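Histidine kinase (Methanosarcina mazei, PDB 3LI9) probably catalyses ATP-dependent autophosphorylation on histidine as a membrane-bound sensor kinase, this chain being its extracellular PDC-fold (double Cache) sensor domain. Local coordinates at residues 71-77 and 166-172; 44-48 and 155-159; 127-132 and 163-167; 98-104 and 117-123; 62-67 and 105-109. All coordinates share one frame. Residues are numbered along the deposited sequence.

Contact 1 (71-77 and 166-172); sequences QLIGVYL and IAGVDVP
Segments 71-77 and 166-172 pair as antiparallel strands, their axes 4.6 Å apart and their directions 163° from each other. Residues 74-77 and 166-172 are extended; Gln-71 to Ile-73 are not strand, and Ile-73 (phi/psi -115/-11) makes a bulge. Gly-74/Asp-170 and Tyr-76/Gly-168 are hydrogen-bonded pairs, Val-75/Val-169 and Leu-77/Ala-167 non-hydrogen-bonded ones. Tyr-76 N gives to Gly-168 O (3.0 Å) and Gly-168 N to Tyr-76 O (2.9 Å); Asp-170 N gives to Gly-74 O (2.9 Å). Asp-170 O instead takes Ile-73 N (2.9 Å), so Ile-73 and Gly-74 both face Asp-170 in a classic beta bulge. Beyond it a water donates to Gln-71 O (2.7 Å) and Pro-172 O (2.8 Å). These are neighbouring strands of the antiparallel sheet in the membrane-distal half of a PDC sensor, whose two faces differ sharply. One carries Val-75, Leu-77, Ala-167 and Val-169 under helices 13-48 and 55-67, with Leu-77 CD2 3.7 Å from Ala-167 CB. On the other, Tyr-76 (chi1 p) lays its ring over Gly-168, whose CA sits 3.7 Å from the ring centroid in a CH-pi contact that leaves no room for a side chain. Tyr-76 OH bonds to Asp-154; Asp-170 OD2 is met by Tyr-106 and a bound buffer molecule, probably from crystallisation, and Asp-170 OD1 by Ser-152.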
# COMPACT_ATOMS: atom_id res chain seq x y z
N GLN A 71 -0.60 13.44 1.03
CA GLN A 71 -1.02 12.08 0.56
C GLN A 71 -0.77 11.05 1.64
O GLN A 71 -1.11 9.86 1.45
CB GLN A 71 -0.35 11.68 -0.77
CG GLN A 71 1.11 11.11 -0.63
CD GLN A 71 2.16 12.22 -0.41
OE1 GLN A 71 1.83 13.44 -0.25
NE2 GLN A 71 3.43 11.81 -0.39
N LEU A 72 -0.03 11.46 2.71
CA LEU A 72 0.23 10.54 3.86
C LEU A 72 -0.70 10.84 5.01
O LEU A 72 -1.10 12.01 5.22
CB LEU A 72 1.67 10.67 4.38
CG LEU A 72 2.80 10.47 3.33
CD1 LEU A 72 4.16 10.60 3.97
CD2 LEU A 72 2.67 9.08 2.61
N ILE A 73 -1.04 9.80 5.81
CA ILE A 73 -1.78 10.02 7.01
C ILE A 73 -0.98 9.67 8.29
O ILE A 73 -1.39 9.98 9.39
CB ILE A 73 -3.13 9.23 6.96
CG1 ILE A 73 -4.12 9.77 7.98
CG2 ILE A 73 -2.89 7.68 7.18
CD1 ILE A 73 -5.62 9.33 7.65
N GLY A 74 0.16 9.02 8.12
CA GLY A 74 0.99 8.68 9.23
C GLY A 74 2.43 8.58 8.76
O GLY A 74 2.73 8.18 7.64
N VAL A 75 3.34 8.92 9.66
CA VAL A 75 4.77 8.69 9.44
C VAL A 75 5.30 8.23 10.80
O VAL A 75 4.93 8.74 11.87
CB VAL A 75 5.53 10.01 9.05
CG1 VAL A 75 7.10 9.76 8.82
CG2 VAL A 75 4.93 10.63 7.79
N TYR A 76 6.17 7.21 10.74
CA TYR A 76 6.56 6.60 12.01
C TYR A 76 7.95 6.00 11.99
O TYR A 76 8.51 5.68 10.93
CB TYR A 76 5.52 5.59 12.47
CG TYR A 76 5.16 4.53 11.43
CD1 TYR A 76 5.89 3.37 11.35
CD2 TYR A 76 4.16 4.77 10.46
CE1 TYR A 76 5.59 2.37 10.38
CE2 TYR A 76 3.86 3.82 9.51
CZ TYR A 76 4.57 2.63 9.48
OH TYR A 76 4.21 1.72 8.52
N LEU A 77 8.47 5.77 13.22
CA LEU A 77 9.73 5.05 13.38
C LEU A 77 9.43 4.00 14.48
O LEU A 77 8.60 4.26 15.41
CB LEU A 77 10.78 6.02 13.95
CG LEU A 77 11.16 7.15 12.97
CD1 LEU A 77 12.01 8.19 13.74
CD2 LEU A 77 11.94 6.60 11.78
N ILE A 166 12.50 0.23 11.98
CA ILE A 166 11.87 0.50 10.70
C ILE A 166 11.51 2.01 10.64
O ILE A 166 11.31 2.72 11.69
CB ILE A 166 10.56 -0.28 10.43
CG1 ILE A 166 9.52 0.11 11.50
CG2 ILE A 166 10.80 -1.86 10.37
CD1 ILE A 166 8.14 -0.41 11.25
N ALA A 167 11.38 2.51 9.42
CA ALA A 167 10.75 3.83 9.20
C ALA A 167 9.61 3.49 8.24
O ALA A 167 9.79 2.71 7.31
CB ALA A 167 11.71 4.84 8.51
N GLY A 168 8.48 4.14 8.47
CA GLY A 168 7.32 3.82 7.65
C GLY A 168 6.42 4.97 7.39
O GLY A 168 6.46 5.94 8.08
N VAL A 169 5.61 4.86 6.33
CA VAL A 169 4.51 5.79 6.10
C VAL A 169 3.21 5.06 5.79
O VAL A 169 3.22 3.94 5.19
CB VAL A 169 4.82 6.76 4.92
CG1 VAL A 169 6.19 7.47 5.17
CG2 VAL A 169 4.93 5.96 3.61
N ASP A 170 2.10 5.67 6.27
CA ASP A 170 0.73 5.15 6.00
C ASP A 170 0.09 6.00 4.95
O ASP A 170 0.11 7.22 5.04
CB ASP A 170 -0.13 5.22 7.27
CG ASP A 170 0.25 4.17 8.32
OD1 ASP A 170 0.95 3.20 8.00
OD2 ASP A 170 -0.21 4.30 9.46
N VAL A 171 -0.47 5.34 3.95
CA VAL A 171 -0.98 6.01 2.75
C VAL A 171 -2.49 5.69 2.58
O VAL A 171 -2.82 4.56 2.27
CB VAL A 171 -0.23 5.53 1.52
CG1 VAL A 171 -0.68 6.29 0.21
CG2 VAL A 171 1.33 5.87 1.70
N PRO A 172 -3.38 6.66 2.73
CA PRO A 172 -4.85 6.37 2.50
C PRO A 172 -5.05 6.08 1.03
O PRO A 172 -4.39 6.66 0.12
CB PRO A 172 -5.58 7.74 2.75
CG PRO A 172 -4.56 8.46 3.69
CD PRO A 172 -3.13 8.01 3.30
O HOH W 1 -2.71 8.83 -0.43

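Contact 2 (44-48 and 155-159); sequences ACTMA and SPIFK
Residues 44-48 of helix 13-48 lie along residues 155-159 of strand 148-159, the two segments running nearly the same way: their axes come within 7.1 Å at 20°. Residues 44-48 have helical backbone angles, and Ala-48 N bonds to Ala-44 O at 2.9 Å. The strand segment opens at Ser-155, whose CB lies 3.7 Å from Ala-44 CB while its hydroxyl turns to Asp-137. The CA-to-CB bond of Pro-156 points away, but its O is 3.6 Å from Ala-44 CB. Ile-157 (chi1 m, chi2 t) is the centre of the packing: CG1 is 4.0 Å from Ala-44 CB, CG2 4.0 Å from Ala-48 CB, and CD1 4.0 Å from CB of Met-47, a selenomethionine. Phe-158 also faces away, yet its O comes within 3.2 Å of Ala-48 CB. Finally Lys-159 brings CG to 3.6 Å from Ala-48 O; its NZ bonds to Ala-83 O and, at 3.3 Å, to a water that donates to Met-47 O at 2.5 Å. Here a long helix packs on the sheet of the distal PDC lobe. Small Ala-44 and Ala-48 allow the close approach; without direct hydrogen bonds, the fit rests on apolar contact plus one water bridge.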
# COMPACT_ATOMS: atom_id res chain seq x y z
N ALA A 44 14.56 6.08 6.47
CA ALA A 44 15.35 4.96 7.04
C ALA A 44 16.86 5.18 6.88
O ALA A 44 17.60 5.01 7.90
CB ALA A 44 14.91 3.58 6.45
N CYS A 45 17.28 5.71 5.72
CA CYS A 45 18.78 6.00 5.46
C CYS A 45 19.24 7.02 6.49
O CYS A 45 20.33 6.91 7.05
CB CYS A 45 18.99 6.59 4.07
SG CYS A 45 18.81 5.45 2.78
N THR A 46 18.44 8.07 6.64
CA THR A 46 18.79 9.16 7.52
C THR A 46 18.89 8.63 8.94
O THR A 46 19.87 8.93 9.64
CB THR A 46 17.75 10.23 7.44
OG1 THR A 46 17.69 10.64 6.05
CG2 THR A 46 18.10 11.40 8.33
N MSE A 47 17.84 7.97 9.43
CA MSE A 47 17.88 7.46 10.79
C MSE A 47 19.00 6.48 11.03
O MSE A 47 19.51 6.43 12.19
CB MSE A 47 16.59 6.81 11.16
CG MSE A 47 15.39 7.75 11.28
SE MSE A 47 15.80 9.01 12.89
CE MSE A 47 16.06 10.17 11.73
N ALA A 48 19.40 5.72 10.04
CA ALA A 48 20.53 4.80 10.16
C ALA A 48 21.82 5.54 10.52
O ALA A 48 22.69 4.95 11.14
CB ALA A 48 20.71 3.91 8.88
N SER A 155 10.47 0.52 5.71
CA SER A 155 11.89 0.23 5.32
C SER A 155 12.73 -0.00 6.54
O SER A 155 12.58 0.68 7.56
CB SER A 155 12.53 1.44 4.61
OG SER A 155 11.96 1.68 3.36
N PRO A 156 13.59 -1.04 6.49
CA PRO A 156 14.42 -1.32 7.62
C PRO A 156 15.54 -0.28 7.81
O PRO A 156 16.11 0.20 6.82
CB PRO A 156 15.00 -2.74 7.27
CG PRO A 156 15.05 -2.74 5.74
CD PRO A 156 13.76 -2.00 5.36
N ILE A 157 15.88 -0.03 9.08
CA ILE A 157 16.97 0.90 9.51
C ILE A 157 18.10 -0.02 9.95
O ILE A 157 17.91 -0.83 10.89
CB ILE A 157 16.56 1.67 10.71
CG1 ILE A 157 15.34 2.59 10.33
CG2 ILE A 157 17.71 2.54 11.19
CD1 ILE A 157 14.71 3.36 11.65
N PHE A 158 19.21 0.04 9.24
CA PHE A 158 20.37 -0.86 9.58
C PHE A 158 21.45 0.00 10.14
O PHE A 158 21.91 0.95 9.44
CB PHE A 158 20.87 -1.59 8.34
CG PHE A 158 20.00 -2.68 7.90
CD1 PHE A 158 20.10 -3.92 8.55
CD2 PHE A 158 19.13 -2.55 6.82
CE1 PHE A 158 19.28 -5.05 8.15
CE2 PHE A 158 18.32 -3.68 6.42
CZ PHE A 158 18.38 -4.89 7.14
N LYS A 159 21.87 -0.30 11.36
CA LYS A 159 22.94 0.45 12.07
C LYS A 159 24.00 -0.59 12.46
O LYS A 159 23.64 -1.66 12.99
CB LYS A 159 22.39 1.09 13.35
CG LYS A 159 21.44 2.23 13.08
CD LYS A 159 20.65 2.65 14.36
CE LYS A 159 21.48 3.53 15.19
NZ LYS A 159 20.62 4.14 16.27
O HOH W 2 18.53 5.90 14.48

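Contact 3 (127-132 and 163-167); sequences YYQLPK and FAGIA
Phe-163 (chi1 t) slides its ring beneath the backbone of Lys-132, whose CA stands 3.7 Å from the ring centroid, 19° off the normal, a CH-pi contact over the face. The setting is helix-on-sheet packing in the distal lobe of the PDC fold: residues 127-132 of helix 126-134 cross residues 163-167 of strand 162-172 at 134°, their axes 8.4 Å apart, on the sheet side that also bears Tyr-76. The edge of Phe-163 is turned toward the face of Tyr-128 (chi1 t), an offset edge-to-face pair with centroids 5.8 Å apart and planes at 84°. Pro-131, where the helix kinks because its N has no hydrogen to give to the turn before, points its CA-to-CB bond toward the strand and sets CB 3.7 Å from Ile-166 CG2. Ile-166 (chi1 p, chi2 t) reaches further, between two tyrosines. Between Phe-163 and Ile-166 the strand is distorted by a classic beta bulge, Ala-164 and Gly-165 both facing Ile-157; the phi of 158° at Gly-165 calls for glycine. The polar ends are served elsewhere: Tyr-128 OH and Lys-132 NZ meet Glu-80, and Tyr-127 OH bonds to Val-120 O. At the tip of Ile-166, CD1 lies 3.6 Å from Tyr-127 CD1 and 3.7 Å from Tyr-128 CD1.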
# COMPACT_ATOMS: atom_id res chain seq x y z
N TYR A 127 3.98 -5.07 9.29
CA TYR A 127 4.64 -3.82 8.92
C TYR A 127 6.03 -3.72 9.56
O TYR A 127 6.93 -3.01 9.03
CB TYR A 127 3.79 -2.62 9.35
CG TYR A 127 3.80 -2.30 10.86
CD1 TYR A 127 4.62 -1.34 11.38
CD2 TYR A 127 2.92 -2.93 11.75
CE1 TYR A 127 4.61 -1.02 12.69
CE2 TYR A 127 2.90 -2.61 13.11
CZ TYR A 127 3.76 -1.65 13.57
OH TYR A 127 3.75 -1.30 14.90
N TYR A 128 6.20 -4.37 10.71
CA TYR A 128 7.51 -4.35 11.42
C TYR A 128 8.22 -5.65 11.22
O TYR A 128 9.40 -5.66 10.96
CB TYR A 128 7.33 -4.11 12.93
CG TYR A 128 8.59 -3.83 13.73
CD1 TYR A 128 8.86 -2.54 14.19
CD2 TYR A 128 9.44 -4.85 14.12
CE1 TYR A 128 9.97 -2.26 14.97
CE2 TYR A 128 10.57 -4.58 14.86
CZ TYR A 128 10.83 -3.31 15.31
OH TYR A 128 11.92 -3.04 16.11
N GLN A 129 7.48 -6.77 11.36
CA GLN A 129 8.14 -8.09 11.33
C GLN A 129 8.64 -8.46 9.92
O GLN A 129 9.65 -9.14 9.78
CB GLN A 129 7.21 -9.20 11.84
CG GLN A 129 6.89 -9.10 13.36
CD GLN A 129 8.15 -9.13 14.22
OE1 GLN A 129 8.94 -10.02 14.08
NE2 GLN A 129 8.31 -8.16 15.11
N LEU A 130 7.97 -8.01 8.87
CA LEU A 130 8.49 -8.40 7.55
C LEU A 130 9.83 -7.73 7.23
O LEU A 130 10.77 -8.39 6.80
CB LEU A 130 7.49 -8.17 6.41
CG LEU A 130 6.32 -9.14 6.24
CD1 LEU A 130 5.50 -8.74 4.99
CD2 LEU A 130 6.83 -10.60 6.15
N PRO A 131 9.95 -6.41 7.44
CA PRO A 131 11.29 -5.85 7.25
C PRO A 131 12.34 -6.46 8.17
O PRO A 131 13.50 -6.57 7.77
CB PRO A 131 11.13 -4.37 7.63
CG PRO A 131 9.71 -4.07 7.27
CD PRO A 131 8.92 -5.35 7.53
N LYS A 132 11.97 -6.76 9.40
CA LYS A 132 12.93 -7.36 10.34
C LYS A 132 13.49 -8.72 9.86
O LYS A 132 14.69 -8.97 9.97
CB LYS A 132 12.31 -7.57 11.70
CG LYS A 132 13.28 -8.09 12.74
CD LYS A 132 12.64 -8.19 14.10
CE LYS A 132 13.69 -8.83 15.02
NZ LYS A 132 13.48 -8.59 16.43
N PHE A 163 19.94 -4.94 11.90
CA PHE A 163 18.59 -4.38 12.00
C PHE A 163 18.33 -3.63 13.29
O PHE A 163 18.47 -4.18 14.39
CB PHE A 163 17.56 -5.47 11.80
CG PHE A 163 16.15 -4.99 11.90
CD1 PHE A 163 15.53 -4.49 10.77
CD2 PHE A 163 15.43 -5.10 13.10
CE1 PHE A 163 14.17 -4.09 10.85
CE2 PHE A 163 14.09 -4.68 13.19
CZ PHE A 163 13.48 -4.18 12.05
N ALA A 164 17.97 -2.32 13.20
CA ALA A 164 17.70 -1.51 14.40
C ALA A 164 16.21 -1.16 14.56
O ALA A 164 15.78 -0.74 15.66
CB ALA A 164 18.50 -0.23 14.42
N GLY A 165 15.45 -1.26 13.47
CA GLY A 165 14.05 -0.75 13.51
C GLY A 165 13.61 -0.48 12.09
O GLY A 165 14.18 -0.98 11.11
N ILE A 166 12.50 0.23 11.98
CA ILE A 166 11.87 0.50 10.70
C ILE A 166 11.51 2.01 10.64
O ILE A 166 11.31 2.72 11.69
CB ILE A 166 10.56 -0.28 10.43
CG1 ILE A 166 9.52 0.11 11.50
CG2 ILE A 166 10.80 -1.86 10.37
CD1 ILE A 166 8.14 -0.41 11.25
N ALA A 167 11.38 2.51 9.42
CA ALA A 167 10.75 3.83 9.20
C ALA A 167 9.61 3.49 8.24
O ALA A 167 9.79 2.71 7.31
CB ALA A 167 11.71 4.84 8.51

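Contact 4 (98-104 and 117-123); sequences DSTGRFV and EPLVHYD
The shortest polar link runs from Tyr-122 OH to Asp-98 OD2, at 2.6 Å. The same OD2 accepts from a water, also at 2.6 Å, that gives its other proton to Leu-119 O (2.8 Å). Asp-98 OD1 accepts from Thr-100 N (3.0 Å), an Asx turn, and also from Thr-100 OG1 (2.7 Å), which accepts from Arg-102 N (3.0 Å), an ST turn. The first lies on a type I beta turn from Asp-98 to Gly-101, where positive phi suits glycine; the second runs on to Arg-102. Arg-102 NH1 forms a salt bridge with Asp-123 OD1 at 3.0 Å, and its NE bonds to Tyr-79 O. Leu-119 N gives to Val-104 O at 2.8 Å. At the edge of the distal PDC sheet, irregular 98-104 leads into strand 105-108; 117-123 begins in strand 115-118 and leaves it toward helix 126-134, Val-120 N hydrogen-bonding a bound buffer molecule, probably from crystallisation. Tyr-122 (chi1 p) has Val-104 CG1 over its face, 4.1 Å from the centroid, in a CH-pi contact, and Arg-102 NH1 at its edge, 3.4 Å from CE1. Val-104 also packs CG2 against Pro-118 CB (3.9 Å) and CB against Leu-119 CD1 (4.1 Å).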
# COMPACT_ATOMS: atom_id res chain seq x y z
N ASP A 98 5.25 3.88 25.03
CA ASP A 98 4.47 2.90 25.81
C ASP A 98 5.33 2.39 26.99
O ASP A 98 6.33 2.97 27.35
CB ASP A 98 3.96 1.78 24.88
CG ASP A 98 5.06 0.92 24.32
OD1 ASP A 98 6.20 0.96 24.84
OD2 ASP A 98 4.79 0.24 23.30
N SER A 99 4.87 1.31 27.64
CA SER A 99 5.53 0.94 28.90
C SER A 99 6.94 0.30 28.67
O SER A 99 7.65 0.05 29.63
CB SER A 99 4.64 -0.09 29.62
OG SER A 99 4.62 -1.24 28.80
N THR A 100 7.33 0.04 27.42
CA THR A 100 8.69 -0.48 27.13
C THR A 100 9.73 0.66 27.11
O THR A 100 10.91 0.43 27.30
CB THR A 100 8.77 -1.23 25.78
OG1 THR A 100 8.63 -0.27 24.72
CG2 THR A 100 7.73 -2.30 25.62
N GLY A 101 9.32 1.90 26.77
CA GLY A 101 10.32 2.96 26.60
C GLY A 101 10.99 2.89 25.20
O GLY A 101 11.79 3.77 24.88
N ARG A 102 10.64 1.89 24.40
CA ARG A 102 11.21 1.73 23.03
C ARG A 102 10.83 2.97 22.21
O ARG A 102 9.74 3.54 22.46
CB ARG A 102 10.72 0.49 22.29
CG ARG A 102 11.31 -0.81 22.92
CD ARG A 102 10.76 -2.11 22.39
NE ARG A 102 10.97 -2.28 20.94
CZ ARG A 102 10.62 -3.35 20.29
NH1 ARG A 102 10.09 -4.35 21.02
NH2 ARG A 102 10.75 -3.45 18.95
N PHE A 103 11.69 3.41 21.31
CA PHE A 103 11.30 4.57 20.44
C PHE A 103 10.42 4.08 19.32
O PHE A 103 10.90 3.51 18.35
CB PHE A 103 12.56 5.26 19.87
CG PHE A 103 12.32 6.65 19.36
CD1 PHE A 103 11.46 7.54 20.02
CD2 PHE A 103 12.95 7.07 18.17
CE1 PHE A 103 11.27 8.81 19.57
CE2 PHE A 103 12.72 8.39 17.69
CZ PHE A 103 11.88 9.25 18.40
N VAL A 104 9.09 4.30 19.48
CA VAL A 104 8.08 3.78 18.55
C VAL A 104 7.04 4.86 18.19
O VAL A 104 5.83 4.61 18.22
CB VAL A 104 7.40 2.49 19.11
CG1 VAL A 104 8.40 1.24 19.01
CG2 VAL A 104 6.86 2.71 20.53
N GLU A 117 1.55 9.14 18.99
CA GLU A 117 1.23 8.09 20.00
C GLU A 117 2.13 6.91 19.71
O GLU A 117 2.63 6.79 18.61
CB GLU A 117 -0.26 7.67 19.93
CG GLU A 117 -0.80 7.27 18.59
CD GLU A 117 -2.35 7.55 18.51
OE1 GLU A 117 -2.80 7.82 17.38
OE2 GLU A 117 -3.11 7.54 19.59
N PRO A 118 2.33 5.98 20.67
CA PRO A 118 3.16 4.81 20.27
C PRO A 118 2.51 3.86 19.23
O PRO A 118 1.28 3.66 19.24
CB PRO A 118 3.31 4.02 21.61
CG PRO A 118 2.17 4.53 22.54
CD PRO A 118 1.73 5.90 22.02
N LEU A 119 3.33 3.26 18.39
CA LEU A 119 2.92 2.18 17.52
C LEU A 119 2.46 1.04 18.47
O LEU A 119 2.91 0.98 19.62
CB LEU A 119 4.13 1.62 16.77
CG LEU A 119 4.64 2.60 15.68
CD1 LEU A 119 6.05 2.11 15.25
CD2 LEU A 119 3.63 2.58 14.46
N VAL A 120 1.59 0.19 17.92
CA VAL A 120 1.08 -1.01 18.67
C VAL A 120 1.38 -2.23 17.78
O VAL A 120 1.50 -2.12 16.51
CB VAL A 120 -0.44 -0.89 19.12
CG1 VAL A 120 -0.83 -2.08 19.92
CG2 VAL A 120 -0.61 0.26 20.07
N HIS A 121 1.57 -3.41 18.41
CA HIS A 121 1.76 -4.66 17.63
C HIS A 121 3.04 -4.77 16.85
O HIS A 121 3.16 -5.56 15.89
CB HIS A 121 0.57 -4.89 16.70
CG HIS A 121 -0.76 -4.88 17.40
ND1 HIS A 121 -0.96 -5.49 18.62
CD2 HIS A 121 -1.96 -4.35 17.05
CE1 HIS A 121 -2.21 -5.31 19.01
NE2 HIS A 121 -2.84 -4.63 18.07
N TYR A 122 4.04 -3.96 17.21
CA TYR A 122 5.27 -4.02 16.46
C TYR A 122 5.99 -5.38 16.66
O TYR A 122 6.82 -5.82 15.83
CB TYR A 122 6.15 -2.83 16.85
CG TYR A 122 6.22 -2.51 18.29
CD1 TYR A 122 7.07 -3.22 19.14
CD2 TYR A 122 5.43 -1.49 18.83
CE1 TYR A 122 7.11 -2.91 20.48
CE2 TYR A 122 5.49 -1.15 20.16
CZ TYR A 122 6.34 -1.87 20.98
OH TYR A 122 6.38 -1.59 22.28
N ASP A 123 5.70 -6.02 17.77
CA ASP A 123 6.30 -7.33 18.01
C ASP A 123 5.66 -8.44 17.16
O ASP A 123 6.28 -9.49 16.97
CB ASP A 123 6.21 -7.67 19.50
CG ASP A 123 7.32 -7.02 20.32
OD1 ASP A 123 8.30 -6.45 19.77
OD2 ASP A 123 7.22 -7.08 21.55
O HOH W 3 2.45 0.03 22.18

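Contact 5 (62-67 and 105-109); sequences IKRILN and PYCNK
Three residues dominate this helix-on-strand contact: Cys-107 of strand 105-108, and Leu-66 and Ile-62, one turn apart on helix 55-67. Residues 62-67, regular helix with Leu-66 N bonded to Ile-62 O at 3.0 Å and Asn-67 N to Lys-63 O at 2.9 Å, run 28° from the direction of residues 105-108, the two axes 8.4 Å apart. Cys-107 (chi1 t) points its CB straight at the helix and its sulphur reaches the backbone, SG standing 3.6 Å from Lys-63 CA and 3.9 Å from Leu-66 CD2. Ile-62 (chi1 p, chi2 t) sends CD1 to 3.7 Å from Cys-107 CB and 3.9 Å from Pro-105 CG. Leu-66 (chi1 t, chi2 p) covers the other end of the strand, with CD2 3.9 Å from Asn-108 CA and CG 4.1 Å from Lys-109 CE. Tyr-106 faces away, its hydroxyl hydrogen-bonded to Asp-170 OD2 on the other face of the sheet. The arrangement is one layer of the distal PDC lobe, a helix covering a sheet face alongside helix 13-48, which touches Ile-62 through Leu-43. A water lies 2.8 Å from Leu-66 O and accepts from Lys-109 NZ at 2.9 Å. With no direct hydrogen bond between the segments, the helix is held to the sheet by hydrophobic and sulphur packing, with that water between polar groups at its C-terminal end.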
# COMPACT_ATOMS: atom_id res chain seq x y z
N ILE A 62 9.64 13.48 11.76
CA ILE A 62 8.55 12.69 11.12
C ILE A 62 7.29 13.54 11.05
O ILE A 62 6.50 13.34 10.11
CB ILE A 62 8.24 11.35 11.83
CG1 ILE A 62 7.89 11.54 13.32
CG2 ILE A 62 9.49 10.48 11.73
CD1 ILE A 62 7.46 10.16 14.09
N LYS A 63 7.10 14.47 11.98
CA LYS A 63 5.93 15.39 11.91
C LYS A 63 6.03 16.31 10.71
O LYS A 63 5.01 16.53 10.02
CB LYS A 63 5.84 16.22 13.19
CG LYS A 63 4.56 17.09 13.24
CD LYS A 63 4.36 17.80 14.59
CE LYS A 63 4.24 16.80 15.70
NZ LYS A 63 4.34 17.51 17.02
N ARG A 64 7.25 16.78 10.44
CA ARG A 64 7.45 17.64 9.25
C ARG A 64 7.17 16.85 7.96
O ARG A 64 6.52 17.35 7.03
CB ARG A 64 8.85 18.29 9.27
CG ARG A 64 9.12 19.20 8.08
CD ARG A 64 8.15 20.41 8.20
NE ARG A 64 8.52 21.49 7.21
CZ ARG A 64 9.45 22.42 7.47
NH1 ARG A 64 10.08 22.44 8.60
NH2 ARG A 64 9.67 23.39 6.58
N ILE A 65 7.68 15.61 7.89
CA ILE A 65 7.48 14.83 6.67
C ILE A 65 5.96 14.59 6.51
O ILE A 65 5.43 14.62 5.40
CB ILE A 65 8.24 13.48 6.82
CG1 ILE A 65 9.75 13.75 6.73
CG2 ILE A 65 7.81 12.48 5.66
CD1 ILE A 65 10.59 12.50 7.01
N LEU A 66 5.21 14.32 7.58
CA LEU A 66 3.76 14.13 7.45
C LEU A 66 3.09 15.41 6.92
O LEU A 66 2.33 15.36 5.97
CB LEU A 66 3.17 13.72 8.81
CG LEU A 66 1.64 13.66 8.81
CD1 LEU A 66 1.26 12.46 7.90
CD2 LEU A 66 1.20 13.39 10.23
N ASN A 67 3.46 16.52 7.52
CA ASN A 67 2.84 17.84 7.16
C ASN A 67 3.15 18.25 5.75
O ASN A 67 2.27 18.95 5.13
CB ASN A 67 3.19 18.91 8.20
CG ASN A 67 2.34 18.73 9.48
OD1 ASN A 67 1.14 18.27 9.42
ND2 ASN A 67 2.89 19.11 10.61
N PRO A 105 7.51 6.07 17.85
CA PRO A 105 6.52 7.17 17.65
C PRO A 105 5.71 7.00 16.34
O PRO A 105 6.29 6.82 15.26
CB PRO A 105 7.39 8.43 17.65
CG PRO A 105 8.76 7.92 17.01
CD PRO A 105 8.90 6.50 17.63
N TYR A 106 4.37 7.13 16.46
CA TYR A 106 3.47 7.05 15.28
C TYR A 106 2.84 8.43 15.17
O TYR A 106 1.93 8.77 15.95
CB TYR A 106 2.41 5.96 15.51
CG TYR A 106 1.39 5.87 14.39
CD1 TYR A 106 1.80 5.80 13.09
CD2 TYR A 106 0.02 5.82 14.67
CE1 TYR A 106 0.84 5.68 12.01
CE2 TYR A 106 -0.90 5.71 13.63
CZ TYR A 106 -0.47 5.60 12.32
OH TYR A 106 -1.35 5.54 11.27
N CYS A 107 3.36 9.26 14.27
CA CYS A 107 2.88 10.64 14.09
C CYS A 107 1.80 10.56 13.01
O CYS A 107 2.08 10.13 11.90
CB CYS A 107 4.06 11.51 13.69
SG CYS A 107 3.46 13.21 13.39
N ASN A 108 0.57 10.91 13.37
CA ASN A 108 -0.56 10.69 12.43
C ASN A 108 -1.66 11.70 12.54
O ASN A 108 -1.77 12.40 13.54
CB ASN A 108 -1.14 9.27 12.65
CG ASN A 108 -1.86 9.16 13.98
OD1 ASN A 108 -1.25 8.85 15.08
ND2 ASN A 108 -3.12 9.47 13.96
N LYS A 109 -2.47 11.75 11.52
CA LYS A 109 -3.73 12.50 11.59
C LYS A 109 -4.98 11.65 11.35
O LYS A 109 -6.00 12.16 10.80
CB LYS A 109 -3.63 13.72 10.64
CG LYS A 109 -3.34 13.38 9.28
CD LYS A 109 -3.22 14.67 8.37
CE LYS A 109 -2.02 15.50 8.66
NZ LYS A 109 -1.83 16.43 7.45
O HOH W 4 -0.36 14.69 5.65

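Overall arrangement
All five contacts belong to one lobe and converge on its antiparallel sheet. Contact 1 forms the buried centre and is the one built on strand-to-strand backbone bonds; contact 5, its nearest neighbour at about 7 Å between centres, and contact 2 pack helices on the face bearing Val-75 and Leu-77, chiefly through apolar atoms. Contact 3 packs a helix on the opposite face, sharing strand 162-172, and Ile-166 as a touching residue, with contact 1. Contact 4, farthest from the chain's centre and partly exposed, relies on charges, turns and water. Contacts 1, 3 and 4 each come near bound buffer, probably from crystallisation, consistent with a pocket on the Tyr-76 face, whereas contacts 2 and 5 lie on the other face.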